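Long-range contact in subclass B3 metallo-beta-lactamase (Sphingobium indicum, PDB 7LUU), which probably hydrolyses the beta-lactam ring of antibiotics with the help of two zinc ions: residues 68-72 with 104-110. Residues are numbered along the deposited sequence; the frame is centred on the assembly and turned at random.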
ATOM      1  N   SER A  68      11.692   2.422 -11.889  1.00 15.31           N
ATOM      2  CA  SER A  68      10.782   2.493 -10.757  1.00 13.57           C
ATOM      3  C   SER A  68      11.112   3.732  -9.952  1.00 15.51           C
ATOM      4  O   SER A  68      12.300   4.018  -9.688  1.00 16.35           O
ATOM      5  CB  SER A  68      10.985   1.201  -9.877  1.00 14.54           C
ATOM      6  OG  SER A  68      10.501   0.065 -10.654  1.00 16.06           O
ATOM      7  N   TYR A  69      10.064   4.416  -9.521  1.00 13.31           N
ATOM      8  CA  TYR A  69      10.186   5.725  -8.886  1.00 14.63           C
ATOM      9  C   TYR A  69       9.303   5.852  -7.654  1.00 13.42           C
ATOM     10  O   TYR A  69       8.322   5.145  -7.481  1.00 14.24           O
ATOM     11  CB  TYR A  69       9.752   6.851  -9.851  1.00 14.81           C
ATOM     12  CG  TYR A  69      10.471   6.836 -11.162  1.00 15.16           C
ATOM     13  CD1 TYR A  69      10.113   5.941 -12.176  1.00 16.24           C
ATOM     14  CD2 TYR A  69      11.515   7.718 -11.395  1.00 18.21           C
ATOM     15  CE1 TYR A  69      10.790   5.947 -13.443  1.00 17.13           C
ATOM     16  CE2 TYR A  69      12.182   7.726 -12.647  1.00 19.39           C
ATOM     17  CZ  TYR A  69      11.809   6.855 -13.653  1.00 19.78           C
ATOM     18  OH  TYR A  69      12.493   6.854 -14.887  1.00 21.17           O
ATOM     19  N   LEU A  70       9.616   6.857  -6.853  1.00 14.13           N
ATOM     20  CA  LEU A  70       8.736   7.287  -5.759  1.00 13.62           C
ATOM     21  C   LEU A  70       8.121   8.635  -6.080  1.00 13.63           C
ATOM     22  O   LEU A  70       8.831   9.588  -6.454  1.00 15.85           O
ATOM     23  CB  LEU A  70       9.519   7.427  -4.455  1.00 13.82           C
ATOM     24  CG  LEU A  70       9.910   6.021  -3.955  1.00 13.91           C
ATOM     25  CD1 LEU A  70      10.825   6.084  -2.730  1.00 16.46           C
ATOM     26  CD2 LEU A  70       8.702   5.043  -3.724  1.00 17.01           C
ATOM     27  N   VAL A  71       6.806   8.726  -5.908  1.00 13.00           N
ATOM     28  CA  VAL A  71       6.088   9.991  -6.185  1.00 13.86           C
ATOM     29  C   VAL A  71       5.168  10.372  -5.027  1.00 13.50           C
ATOM     30  O   VAL A  71       4.281  11.216  -5.162  1.00 15.83           O
ATOM     31  CB  VAL A  71       5.281   9.932  -7.492  1.00 13.08           C
ATOM     32  CG1 VAL A  71       6.255   9.881  -8.686  1.00 14.05           C
ATOM     33  CG2 VAL A  71       4.277   8.742  -7.506  1.00 13.86           C
ATOM     34  N   GLY A  72       5.403   9.775  -3.869  1.00 13.34           N
ATOM     35  CA  GLY A  72       4.626  10.031  -2.681  1.00 12.99           C
ATOM     36  C   GLY A  72       5.200  11.121  -1.780  1.00 13.50           C
ATOM     37  O   GLY A  72       5.616  12.197  -2.269  1.00 16.85           O
ATOM     38  N   ASN A 104       3.691  15.202  -9.148  1.00 16.33           N
ATOM     39  CA  ASN A 104       4.976  14.529  -9.012  1.00 15.28           C
ATOM     40  C   ASN A 104       5.259  13.650 -10.233  1.00 14.93           C
ATOM     41  O   ASN A 104       6.410  13.532 -10.679  1.00 15.77           O
ATOM     42  CB  ASN A 104       4.981  13.706  -7.737  1.00 14.85           C
ATOM     43  CG  ASN A 104       5.236  14.562  -6.500  1.00 17.91           C
ATOM     44  OD1 ASN A 104       5.689  15.736  -6.612  1.00 21.74           O
ATOM     45  ND2 ASN A 104       4.952  14.015  -5.323  1.00 14.86           N
ATOM     46  N   VAL A 105       4.226  12.998 -10.771  1.00 13.86           N
ATOM     47  CA  VAL A 105       4.406  12.169 -11.967  1.00 15.26           C
ATOM     48  C   VAL A 105       4.895  13.051 -13.126  1.00 16.31           C
ATOM     49  O   VAL A 105       5.841  12.710 -13.849  1.00 17.95           O
ATOM     50  CB  VAL A 105       3.062  11.480 -12.309  1.00 15.73           C
ATOM     51  CG1 VAL A 105       3.127  10.778 -13.635  1.00 17.45           C
ATOM     52  CG2 VAL A 105       2.740  10.437 -11.224  1.00 14.63           C
ATOM     53  N   ARG A 106       4.288  14.232 -13.262  1.00 16.19           N
ATOM     54  CA  ARG A 106       4.710  15.174 -14.295  1.00 16.46           C
ATOM     55  C   ARG A 106       6.114  15.711 -14.067  1.00 18.56           C
ATOM     56  O   ARG A 106       6.859  15.971 -15.043  1.00 19.35           O
ATOM     57  CB  ARG A 106       3.690  16.316 -14.348  1.00 15.20           C
ATOM     58  CG  ARG A 106       2.388  15.884 -15.021  1.00 18.87           C
ATOM     59  CD  ARG A 106       1.482  17.141 -15.157  1.00 23.59           C
ATOM     60  NE  ARG A 106       0.226  16.727 -15.733  1.00 39.41           N
ATOM     61  CZ  ARG A 106      -0.889  16.596 -15.023  1.00 48.47           C
ATOM     62  NH1 ARG A 106      -1.998  16.166 -15.621  1.00 57.76           N
ATOM     63  NH2 ARG A 106      -0.885  16.921 -13.727  1.00 40.38           N
ATOM     64  N   LYS A 107       6.507  15.926 -12.799  1.00 19.46           N
ATOM     65  CA  LYS A 107       7.850  16.446 -12.536  1.00 18.21           C
ATOM     66  C   LYS A 107       8.921  15.490 -13.017  1.00 20.31           C
ATOM     67  O   LYS A 107      10.010  15.920 -13.413  1.00 21.89           O
ATOM     68  CB  LYS A 107       8.034  16.676 -11.047  1.00 17.84           C
ATOM     69  CG  LYS A 107       7.276  17.816 -10.476  1.00 23.28           C
ATOM     70  CD  LYS A 107       7.441  17.853  -8.940  1.00 30.23           C
ATOM     71  CE  LYS A 107       6.811  19.167  -8.417  1.00 41.61           C
ATOM     72  NZ  LYS A 107       7.018  19.291  -6.968  1.00 46.47           N
ATOM     73  N   LEU A 108       8.629  14.190 -13.002  1.00 18.25           N
ATOM     74  CA  LEU A 108       9.532  13.163 -13.515  1.00 18.63           C
ATOM     75  C   LEU A 108       9.528  13.079 -15.036  1.00 20.43           C
ATOM     76  O   LEU A 108      10.280  12.257 -15.579  1.00 24.75           O
ATOM     77  CB  LEU A 108       9.159  11.794 -12.946  1.00 15.87           C
ATOM     78  CG  LEU A 108       9.365  11.632 -11.420  1.00 17.65           C
ATOM     79  CD1 LEU A 108       8.868  10.205 -11.009  1.00 20.71           C
ATOM     80  CD2 LEU A 108      10.873  11.736 -11.120  1.00 17.85           C
ATOM     81  N   GLY A 109       8.655  13.825 -15.716  1.00 19.68           N
ATOM     82  CA  GLY A 109       8.580  13.832 -17.154  1.00 19.02           C
ATOM     83  C   GLY A 109       7.565  12.902 -17.743  1.00 21.52           C
ATOM     84  O   GLY A 109       7.588  12.673 -18.956  1.00 21.76           O
ATOM     85  N   PHE A 110       6.646  12.377 -16.935  1.00 17.75           N
ATOM     86  CA  PHE A 110       5.667  11.412 -17.418  1.00 17.48           C
ATOM     87  C   PHE A 110       4.293  12.072 -17.576  1.00 19.96           C
ATOM     88  O   PHE A 110       3.979  13.088 -16.926  1.00 21.45           O
ATOM     89  CB  PHE A 110       5.557  10.243 -16.420  1.00 17.48           C
ATOM     90  CG  PHE A 110       6.802   9.366 -16.350  1.00 18.64           C
ATOM     91  CD1 PHE A 110       7.102   8.519 -17.379  1.00 18.68           C
ATOM     92  CD2 PHE A 110       7.567   9.345 -15.208  1.00 18.54           C
ATOM     93  CE1 PHE A 110       8.210   7.693 -17.345  1.00 23.20           C
ATOM     94  CE2 PHE A 110       8.720   8.520 -15.153  1.00 20.00           C
ATOM     95  CZ  PHE A 110       9.034   7.718 -16.204  1.00 23.31           C
TER
HETATM   96  O   HOH W   1       5.649  15.034  -2.445  1.00 18.01           O
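Y69, on strand 68-70, meets L108 and F110 at the C-terminal end of helix 98-107, where a helix packs on the outer face of one sheet of the alpha-beta/beta-alpha metallo-beta-lactamase sandwich. The tyrosine ring takes the edge of F110 on one face in an offset T-shaped stack, the planes 75° apart and the centroids separated by 5.3 Å. F110 CE2 and CZ lead, both 3.7 Å from Y69 CE1. With CG anti to its carbonyl carbon (chi1 -55°), Y69 swings its ring toward the helix end, and a phenol suits this partly exposed position because its OH can make a weak hydrogen bond to R63 while the ring packs. L108 reaches the same ring with CD1, 3.7 Å from Y69 CD2. A Schellman motif, closed by G109 N to R106 O and F110 N to V105 O, ends the helix; glycine suits its positive phi, where a side chain would jam against the L108 carbonyl oxygen, and F110 follows, facing the strand.

V71, just past the strand, is a compact branched residue facing the helix. Its CG1 presses on L108 CD1 at 3.5 Å, CG2 lies more loosely against V105 CG2, and CB rests on N104 CB; V78 and L89 add to this apolar layer. The polar part begins at the V71 carbonyl, where N104 suits a helix facing a chain that has left its strand: its amide can serve backbone carbonyls there. The direct bond, N104 ND2 to V71 O, is 2.9 Å long and nearly straight at 169°, with the oxygen in the amide plane but the nitrogen above the carbonyl plane. A water links the next carbonyl, donating to G72 O at 2.8 Å and accepting from N104 ND2 at 3.1 Å.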